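Local coordinates for dnab-like replicative helicase (Bacillus phage SPP1, PDB 3BH0), which probably couples ATP hydrolysis to 5'-3' unwinding of duplex DNA during phage replication, this chain being the ATPase domain of the helicase, at residues Val51-Tyr65 and Phe84-Asp97. Residues are numbered along the deposited sequence; the frame is centred on the assembly and turned at random.
Sequences VPSGFTELDRMTYGY and FALKQAKNMSDNDD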
ATOM      1  N   VAL A  51      -7.880  -9.505  -2.318  1.00 51.29           N
ATOM      2  CA  VAL A  51      -7.968  -8.535  -1.246  1.00 50.43           C
ATOM      3  C   VAL A  51      -8.258  -7.175  -1.855  1.00 50.07           C
ATOM      4  O   VAL A  51      -7.535  -6.730  -2.756  1.00 49.79           O
ATOM      5  CB  VAL A  51      -6.636  -8.436  -0.470  1.00 50.54           C
ATOM      6  CG1 VAL A  51      -6.813  -7.579   0.762  1.00 50.53           C
ATOM      7  CG2 VAL A  51      -6.113  -9.814  -0.092  1.00 49.99           C
ATOM      8  N   PRO A  52      -9.315  -6.502  -1.368  1.00 49.84           N
ATOM      9  CA  PRO A  52      -9.637  -5.182  -1.916  1.00 49.43           C
ATOM     10  C   PRO A  52      -8.743  -4.068  -1.340  1.00 48.81           C
ATOM     11  O   PRO A  52      -8.436  -4.061  -0.140  1.00 48.99           O
ATOM     12  CB  PRO A  52     -11.092  -4.974  -1.482  1.00 49.36           C
ATOM     13  CG  PRO A  52     -11.215  -5.751  -0.196  1.00 49.70           C
ATOM     14  CD  PRO A  52     -10.251  -6.907  -0.295  1.00 49.90           C
ATOM     15  N   SER A  53      -8.326  -3.149  -2.205  1.00 48.26           N
ATOM     16  CA  SER A  53      -7.758  -1.866  -1.786  1.00 47.40           C
ATOM     17  C   SER A  53      -8.837  -1.019  -1.112  1.00 47.43           C
ATOM     18  O   SER A  53      -8.538  -0.222  -0.229  1.00 47.44           O
ATOM     19  CB  SER A  53      -7.249  -1.118  -3.001  1.00 47.13           C
ATOM     20  OG  SER A  53      -8.313  -0.885  -3.900  1.00 45.50           O
ATOM     21  N   GLY A  54     -10.089  -1.209  -1.543  1.00 47.39           N
ATOM     22  CA  GLY A  54     -11.238  -0.475  -1.029  1.00 47.48           C
ATOM     23  C   GLY A  54     -11.584   0.695  -1.936  1.00 47.76           C
ATOM     24  O   GLY A  54     -12.537   1.440  -1.688  1.00 47.55           O
ATOM     25  N   PHE A  55     -10.780   0.867  -2.980  1.00 48.02           N
ATOM     26  CA  PHE A  55     -11.053   1.854  -3.989  1.00 48.32           C
ATOM     27  C   PHE A  55     -11.707   1.132  -5.152  1.00 49.19           C
ATOM     28  O   PHE A  55     -11.050   0.449  -5.954  1.00 49.48           O
ATOM     29  CB  PHE A  55      -9.789   2.629  -4.378  1.00 48.06           C
ATOM     30  CG  PHE A  55      -9.085   3.256  -3.201  1.00 47.49           C
ATOM     31  CD1 PHE A  55      -9.741   4.179  -2.390  1.00 47.30           C
ATOM     32  CD2 PHE A  55      -7.779   2.913  -2.886  1.00 47.20           C
ATOM     33  CE1 PHE A  55      -9.100   4.749  -1.286  1.00 46.44           C
ATOM     34  CE2 PHE A  55      -7.131   3.491  -1.782  1.00 45.72           C
ATOM     35  CZ  PHE A  55      -7.796   4.401  -0.992  1.00 46.34           C
ATOM     36  N   THR A  56     -13.028   1.277  -5.200  1.00 49.78           N
ATOM     37  CA  THR A  56     -13.909   0.567  -6.121  1.00 50.29           C
ATOM     38  C   THR A  56     -13.282   0.334  -7.504  1.00 50.25           C
ATOM     39  O   THR A  56     -13.129  -0.811  -7.939  1.00 50.28           O
ATOM     40  CB  THR A  56     -15.273   1.325  -6.230  1.00 50.55           C
ATOM     41  OG1 THR A  56     -15.736   1.664  -4.910  1.00 51.13           O
ATOM     42  CG2 THR A  56     -16.334   0.487  -6.946  1.00 50.48           C
ATOM     43  N   GLU A  57     -12.897   1.426  -8.163  1.00 50.15           N
ATOM     44  CA  GLU A  57     -12.503   1.387  -9.564  1.00 50.07           C
ATOM     45  C   GLU A  57     -11.138   0.777  -9.791  1.00 49.55           C
ATOM     46  O   GLU A  57     -10.817   0.410 -10.908  1.00 49.86           O
ATOM     47  CB  GLU A  57     -12.557   2.792 -10.185  1.00 50.32           C
ATOM     48  CG  GLU A  57     -13.964   3.330 -10.407  1.00 52.20           C
ATOM     49  CD  GLU A  57     -14.847   2.378 -11.212  1.00 55.14           C
ATOM     50  OE1 GLU A  57     -14.382   1.851 -12.257  1.00 55.98           O
ATOM     51  OE2 GLU A  57     -16.011   2.155 -10.786  1.00 56.85           O
ATOM     52  N   LEU A  58     -10.329   0.699  -8.743  1.00 49.22           N
ATOM     53  CA  LEU A  58      -9.026   0.058  -8.836  1.00 48.85           C
ATOM     54  C   LEU A  58      -9.200  -1.454  -8.679  1.00 48.80           C
ATOM     55  O   LEU A  58      -8.559  -2.237  -9.380  1.00 48.18           O
ATOM     56  CB  LEU A  58      -8.048   0.636  -7.793  1.00 48.70           C
ATOM     57  CG  LEU A  58      -6.766  -0.156  -7.482  1.00 48.74           C
ATOM     58  CD1 LEU A  58      -5.790  -0.085  -8.647  1.00 48.29           C
ATOM     59  CD2 LEU A  58      -6.104   0.302  -6.177  1.00 48.50           C
ATOM     60  N   ASP A  59     -10.075  -1.838  -7.750  1.00 49.11           N
ATOM     61  CA  ASP A  59     -10.466  -3.228  -7.549  1.00 49.63           C
ATOM     62  C   ASP A  59     -11.190  -3.789  -8.778  1.00 50.00           C
ATOM     63  O   ASP A  59     -11.080  -4.970  -9.071  1.00 49.85           O
ATOM     64  CB  ASP A  59     -11.315  -3.375  -6.276  1.00 49.53           C
ATOM     65  CG  ASP A  59     -10.570  -2.951  -5.017  1.00 48.96           C
ATOM     66  OD1 ASP A  59      -9.329  -2.855  -5.066  1.00 48.83           O
ATOM     67  OD2 ASP A  59     -11.218  -2.701  -3.978  1.00 48.21           O
ATOM     68  N   ARG A  60     -11.906  -2.933  -9.503  1.00 50.94           N
ATOM     69  CA  ARG A  60     -12.499  -3.317 -10.783  1.00 52.19           C
ATOM     70  C   ARG A  60     -11.420  -3.771 -11.765  1.00 52.25           C
ATOM     71  O   ARG A  60     -11.586  -4.798 -12.439  1.00 53.12           O
ATOM     72  CB  ARG A  60     -13.318  -2.173 -11.391  1.00 52.11           C
ATOM     73  CG  ARG A  60     -14.478  -2.636 -12.288  1.00 53.60           C
ATOM     74  CD  ARG A  60     -15.312  -1.455 -12.840  1.00 54.09           C
ATOM     75  NE  ARG A  60     -14.756  -0.908 -14.091  1.00 58.84           N
ATOM     76  CZ  ARG A  60     -15.351   0.007 -14.871  1.00 60.01           C
ATOM     77  NH1 ARG A  60     -16.546   0.510 -14.559  1.00 60.44           N
ATOM     78  NH2 ARG A  60     -14.749   0.426 -15.985  1.00 59.26           N
ATOM     79  N   MET A  61     -10.313  -3.029 -11.836  1.00 51.82           N
ATOM     80  CA  MET A  61      -9.218  -3.369 -12.753  1.00 51.29           C
ATOM     81  C   MET A  61      -8.452  -4.626 -12.337  1.00 50.99           C
ATOM     82  O   MET A  61      -8.101  -5.452 -13.191  1.00 51.21           O
ATOM     83  CB  MET A  61      -8.239  -2.199 -12.895  1.00 51.55           C
ATOM     84  CG  MET A  61      -8.832  -0.907 -13.471  1.00 51.33           C
ATOM     85  SD  MET A  61      -7.644   0.463 -13.423  1.00 51.44           S
ATOM     86  CE  MET A  61      -6.630   0.087 -14.851  1.00 49.87           C
ATOM     87  N   THR A  62      -8.197  -4.763 -11.031  1.00 50.16           N
ATOM     88  CA  THR A  62      -7.361  -5.839 -10.498  1.00 49.34           C
ATOM     89  C   THR A  62      -8.151  -7.081 -10.076  1.00 49.43           C
ATOM     90  O   THR A  62      -7.633  -8.196 -10.149  1.00 49.32           O
ATOM     91  CB  THR A  62      -6.527  -5.370  -9.283  1.00 49.51           C
ATOM     92  OG1 THR A  62      -7.400  -5.022  -8.195  1.00 49.29           O
ATOM     93  CG2 THR A  62      -5.616  -4.185  -9.644  1.00 47.74           C
ATOM     94  N   TYR A  63      -9.402  -6.868  -9.648  1.00 49.06           N
ATOM     95  CA  TYR A  63     -10.259  -7.888  -9.014  1.00 48.88           C
ATOM     96  C   TYR A  63      -9.764  -8.271  -7.622  1.00 48.30           C
ATOM     97  O   TYR A  63     -10.088  -9.337  -7.099  1.00 48.11           O
ATOM     98  CB  TYR A  63     -10.560  -9.101  -9.936  1.00 49.46           C
ATOM     99  CG  TYR A  63     -11.647  -8.770 -10.959  1.00 50.56           C
ATOM    100  CD1 TYR A  63     -11.324  -8.486 -12.288  1.00 50.71           C
ATOM    101  CD2 TYR A  63     -12.993  -8.670 -10.572  1.00 50.65           C
ATOM    102  CE1 TYR A  63     -12.307  -8.152 -13.216  1.00 51.19           C
ATOM    103  CE2 TYR A  63     -13.985  -8.337 -11.496  1.00 51.04           C
ATOM    104  CZ  TYR A  63     -13.635  -8.086 -12.814  1.00 51.38           C
ATOM    105  OH  TYR A  63     -14.610  -7.741 -13.729  1.00 51.03           O
ATOM    106  N   GLY A  64      -9.006  -7.347  -7.020  1.00 47.88           N
ATOM    107  CA  GLY A  64      -8.386  -7.542  -5.711  1.00 46.54           C
ATOM    108  C   GLY A  64      -6.941  -7.983  -5.830  1.00 46.02           C
ATOM    109  O   GLY A  64      -6.505  -8.458  -6.892  1.00 45.93           O
ATOM    110  N   TYR A  65      -6.188  -7.811  -4.744  1.00 45.44           N
ATOM    111  CA  TYR A  65      -4.807  -8.264  -4.698  1.00 44.85           C
ATOM    112  C   TYR A  65      -4.783  -9.753  -4.467  1.00 44.79           C
ATOM    113  O   TYR A  65      -5.526 -10.267  -3.658  1.00 44.16           O
ATOM    114  CB  TYR A  65      -4.004  -7.539  -3.608  1.00 44.60           C
ATOM    115  CG  TYR A  65      -3.904  -6.040  -3.796  1.00 43.67           C
ATOM    116  CD1 TYR A  65      -3.503  -5.487  -5.022  1.00 41.89           C
ATOM    117  CD2 TYR A  65      -4.218  -5.174  -2.749  1.00 42.66           C
ATOM    118  CE1 TYR A  65      -3.417  -4.118  -5.196  1.00 41.53           C
ATOM    119  CE2 TYR A  65      -4.136  -3.795  -2.914  1.00 43.03           C
ATOM    120  CZ  TYR A  65      -3.733  -3.271  -4.135  1.00 42.98           C
ATOM    121  OH  TYR A  65      -3.651  -1.897  -4.281  1.00 44.12           O
ATOM    122  N   PHE A  84      -2.609   7.311   1.532  1.00 35.11           N
ATOM    123  CA  PHE A  84      -3.188   6.349   0.591  1.00 35.18           C
ATOM    124  C   PHE A  84      -2.936   4.901   1.012  1.00 35.38           C
ATOM    125  O   PHE A  84      -3.851   4.058   0.958  1.00 35.46           O
ATOM    126  CB  PHE A  84      -2.619   6.619  -0.806  1.00 35.26           C
ATOM    127  CG  PHE A  84      -3.055   5.644  -1.850  1.00 34.70           C
ATOM    128  CD1 PHE A  84      -4.296   5.767  -2.467  1.00 36.08           C
ATOM    129  CD2 PHE A  84      -2.209   4.636  -2.262  1.00 34.55           C
ATOM    130  CE1 PHE A  84      -4.690   4.871  -3.464  1.00 35.08           C
ATOM    131  CE2 PHE A  84      -2.597   3.739  -3.254  1.00 34.60           C
ATOM    132  CZ  PHE A  84      -3.842   3.864  -3.852  1.00 34.62           C
ATOM    133  N   ALA A  85      -1.701   4.616   1.421  1.00 35.00           N
ATOM    134  CA  ALA A  85      -1.359   3.297   1.938  1.00 35.24           C
ATOM    135  C   ALA A  85      -2.135   2.967   3.221  1.00 35.27           C
ATOM    136  O   ALA A  85      -2.710   1.878   3.343  1.00 35.05           O
ATOM    137  CB  ALA A  85       0.144   3.184   2.160  1.00 34.99           C
ATOM    138  N   LEU A  86      -2.172   3.902   4.169  1.00 35.48           N
ATOM    139  CA  LEU A  86      -2.903   3.651   5.421  1.00 35.91           C
ATOM    140  C   LEU A  86      -4.390   3.491   5.166  1.00 36.42           C
ATOM    141  O   LEU A  86      -5.054   2.685   5.809  1.00 36.33           O
ATOM    142  CB  LEU A  86      -2.627   4.715   6.497  1.00 35.11           C
ATOM    143  CG  LEU A  86      -1.209   4.712   7.100  1.00 34.55           C
ATOM    144  CD1 LEU A  86      -0.935   5.988   7.830  1.00 33.49           C
ATOM    145  CD2 LEU A  86      -0.919   3.520   8.010  1.00 32.08           C
ATOM    146  N   LYS A  87      -4.901   4.233   4.194  1.00 37.55           N
ATOM    147  CA  LYS A  87      -6.308   4.137   3.841  1.00 38.60           C
ATOM    148  C   LYS A  87      -6.579   2.686   3.448  1.00 39.18           C
ATOM    149  O   LYS A  87      -7.389   2.010   4.077  1.00 39.21           O
ATOM    150  CB  LYS A  87      -6.640   5.141   2.740  1.00 38.19           C
ATOM    151  CG  LYS A  87      -8.071   5.134   2.261  1.00 40.79           C
ATOM    152  CD  LYS A  87      -9.046   5.485   3.358  1.00 44.30           C
ATOM    153  CE  LYS A  87     -10.470   5.259   2.869  1.00 46.01           C
ATOM    154  NZ  LYS A  87     -11.434   5.766   3.881  1.00 47.13           N
ATOM    155  N   GLN A  88      -5.842   2.211   2.446  1.00 40.21           N
ATOM    156  CA  GLN A  88      -5.824   0.806   2.039  1.00 40.90           C
ATOM    157  C   GLN A  88      -5.682  -0.168   3.197  1.00 41.60           C
ATOM    158  O   GLN A  88      -6.463  -1.111   3.302  1.00 41.98           O
ATOM    159  CB  GLN A  88      -4.720   0.541   1.014  1.00 40.71           C
ATOM    160  CG  GLN A  88      -4.974   1.182  -0.325  1.00 40.22           C
ATOM    161  CD  GLN A  88      -4.317   0.455  -1.481  1.00 41.63           C
ATOM    162  OE1 GLN A  88      -3.834   1.086  -2.422  1.00 43.47           O
ATOM    163  NE2 GLN A  88      -4.295  -0.869  -1.426  1.00 40.49           N
ATOM    164  N   ALA A  89      -4.699   0.055   4.064  1.00 42.48           N
ATOM    165  CA  ALA A  89      -4.477  -0.844   5.193  1.00 43.55           C
ATOM    166  C   ALA A  89      -5.757  -1.063   5.994  1.00 44.70           C
ATOM    167  O   ALA A  89      -6.078  -2.188   6.372  1.00 44.99           O
ATOM    168  CB  ALA A  89      -3.368  -0.325   6.093  1.00 43.65           C
ATOM    169  N   LYS A  90      -6.498   0.013   6.234  1.00 45.94           N
ATOM    170  CA  LYS A  90      -7.683  -0.065   7.069  1.00 46.92           C
ATOM    171  C   LYS A  90      -8.833  -0.708   6.316  1.00 47.28           C
ATOM    172  O   LYS A  90      -9.605  -1.460   6.906  1.00 47.62           O
ATOM    173  CB  LYS A  90      -8.059   1.320   7.595  1.00 47.28           C
ATOM    174  CG  LYS A  90      -8.842   1.299   8.922  1.00 48.52           C
ATOM    175  CD  LYS A  90     -10.304   1.593   8.680  1.00 49.52           C
ATOM    176  CE  LYS A  90     -11.135   1.429   9.943  1.00 50.68           C
ATOM    177  NZ  LYS A  90     -12.521   1.956   9.657  1.00 51.49           N
ATOM    178  N   ASN A  91      -8.929  -0.414   5.019  1.00 47.56           N
ATOM    179  CA  ASN A  91      -9.911  -1.014   4.121  1.00 47.97           C
ATOM    180  C   ASN A  91      -9.791  -2.529   4.002  1.00 48.42           C
ATOM    181  O   ASN A  91     -10.797  -3.240   3.948  1.00 48.38           O
ATOM    182  CB  ASN A  91      -9.770  -0.409   2.730  1.00 47.99           C
ATOM    183  CG  ASN A  91     -10.448   0.924   2.607  1.00 48.37           C
ATOM    184  OD1 ASN A  91     -11.182   1.349   3.500  1.00 49.76           O
ATOM    185  ND2 ASN A  91     -10.220   1.594   1.485  1.00 48.60           N
ATOM    186  N   MET A  92      -8.553  -3.008   3.937  1.00 49.16           N
ATOM    187  CA  MET A  92      -8.264  -4.440   3.942  1.00 49.63           C
ATOM    188  C   MET A  92      -8.533  -5.061   5.297  1.00 50.25           C
ATOM    189  O   MET A  92      -9.014  -6.189   5.372  1.00 50.96           O
ATOM    190  CB  MET A  92      -6.811  -4.689   3.578  1.00 49.81           C
ATOM    191  CG  MET A  92      -6.463  -4.258   2.191  1.00 49.71           C
ATOM    192  SD  MET A  92      -4.699  -4.340   1.969  1.00 48.43           S
ATOM    193  CE  MET A  92      -4.620  -3.592   0.367  1.00 50.86           C
ATOM    194  N   SER A  93      -8.204  -4.337   6.364  1.00 50.62           N
ATOM    195  CA  SER A  93      -8.529  -4.763   7.711  1.00 51.14           C
ATOM    196  C   SER A  93     -10.029  -4.971   7.850  1.00 51.71           C
ATOM    197  O   SER A  93     -10.466  -5.888   8.542  1.00 52.45           O
ATOM    198  CB  SER A  93      -8.051  -3.740   8.731  1.00 51.11           C
ATOM    199  OG  SER A  93      -8.508  -4.085  10.029  1.00 51.85           O
ATOM    200  N   ASP A  94     -10.808  -4.130   7.173  1.00 52.24           N
ATOM    201  CA  ASP A  94     -12.269  -4.196   7.206  1.00 52.55           C
ATOM    202  C   ASP A  94     -12.870  -5.412   6.482  1.00 52.91           C
ATOM    203  O   ASP A  94     -14.003  -5.800   6.749  1.00 52.98           O
ATOM    204  CB  ASP A  94     -12.870  -2.906   6.640  1.00 52.66           C
ATOM    205  CG  ASP A  94     -12.718  -1.715   7.581  1.00 52.19           C
ATOM    206  OD1 ASP A  94     -12.197  -1.867   8.714  1.00 50.92           O
ATOM    207  OD2 ASP A  94     -13.127  -0.613   7.162  1.00 52.39           O
ATOM    208  N   ASN A  95     -12.122  -6.004   5.562  1.00 53.38           N
ATOM    209  CA  ASN A  95     -12.520  -7.279   4.968  1.00 53.92           C
ATOM    210  C   ASN A  95     -12.158  -8.428   5.908  1.00 54.08           C
ATOM    211  O   ASN A  95     -12.369  -9.591   5.590  1.00 54.86           O
ATOM    212  CB  ASN A  95     -11.796  -7.470   3.638  1.00 53.96           C
ATOM    213  CG  ASN A  95     -12.733  -7.796   2.503  1.00 54.59           C
ATOM    214  OD1 ASN A  95     -12.563  -8.812   1.820  1.00 55.75           O
ATOM    215  ND2 ASN A  95     -13.717  -6.924   2.271  1.00 53.78           N
ATOM    216  N   ASP A  96     -11.611  -8.081   7.071  1.00 54.23           N
ATOM    217  CA  ASP A  96     -11.081  -9.033   8.057  1.00 54.35           C
ATOM    218  C   ASP A  96      -9.822  -9.766   7.561  1.00 53.86           C
ATOM    219  O   ASP A  96      -9.493 -10.867   8.025  1.00 54.04           O
ATOM    220  CB  ASP A  96     -12.153 -10.007   8.564  1.00 55.01           C
ATOM    221  CG  ASP A  96     -11.904 -10.446  10.006  1.00 57.00           C
ATOM    222  OD1 ASP A  96     -11.389 -11.579  10.201  1.00 58.67           O
ATOM    223  OD2 ASP A  96     -12.205  -9.648  10.939  1.00 57.89           O
ATOM    224  N   ASP A  97      -9.118  -9.137   6.623  1.00 52.77           N
ATOM    225  CA  ASP A  97      -7.790  -9.584   6.241  1.00 51.59           C
ATOM    226  C   ASP A  97      -6.823  -8.997   7.258  1.00 50.70           C
ATOM    227  O   ASP A  97      -7.186  -8.057   7.986  1.00 50.74           O
ATOM    228  CB  ASP A  97      -7.460  -9.136   4.818  1.00 51.73           C
ATOM    229  CG  ASP A  97      -8.354  -9.798   3.778  1.00 52.27           C
ATOM    230  OD1 ASP A  97      -8.381 -11.046   3.734  1.00 51.99           O
ATOM    231  OD2 ASP A  97      -9.031  -9.076   3.009  1.00 53.32           O
TER
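Residues Pro52 to Gly54 lie against helix 81-93: Pro52, Ser53 and Gly54 have their CA atoms nearest those of Met92, Gln88 and Asn91 respectively, with Ser53 CA and Gln88 CA 5.1 Å apart. In this RecA-like domain of a DnaB-family helicase, that helix follows a probable Walker A P-loop, and the contact shows how a loop can dock on a helix through a polar bond flanked by apolar packing. Asn91 ND2 donates to Ser53 O at 3.0 Å, in the carbonyl plane and on a lone pair, with an N-H...O angle of 158°. The loop is itself braced: Asp59 OD1 accepts from both N and OG of Ser53, from opposite faces of its carboxylate, while OD2 takes Gly54 N. Past Gly54, the rings of Phe55 and Phe84 lie nearly parallel, 11° between planes, but slid apart with centroids 5.1 Å from each other. Lys87 packs its CG against Phe55 CZ, and its NZ continues to Asn304. Toward the other end, Val51 turns CG1 anti to the backbone N (chi1 -172°), where it touches both Met92 CG and Asp97 OD2; Asp97 also pairs with Arg182. The extended Met92 chain carries its CE to the edge of the Tyr65 ring, 3.3 Å from CE2.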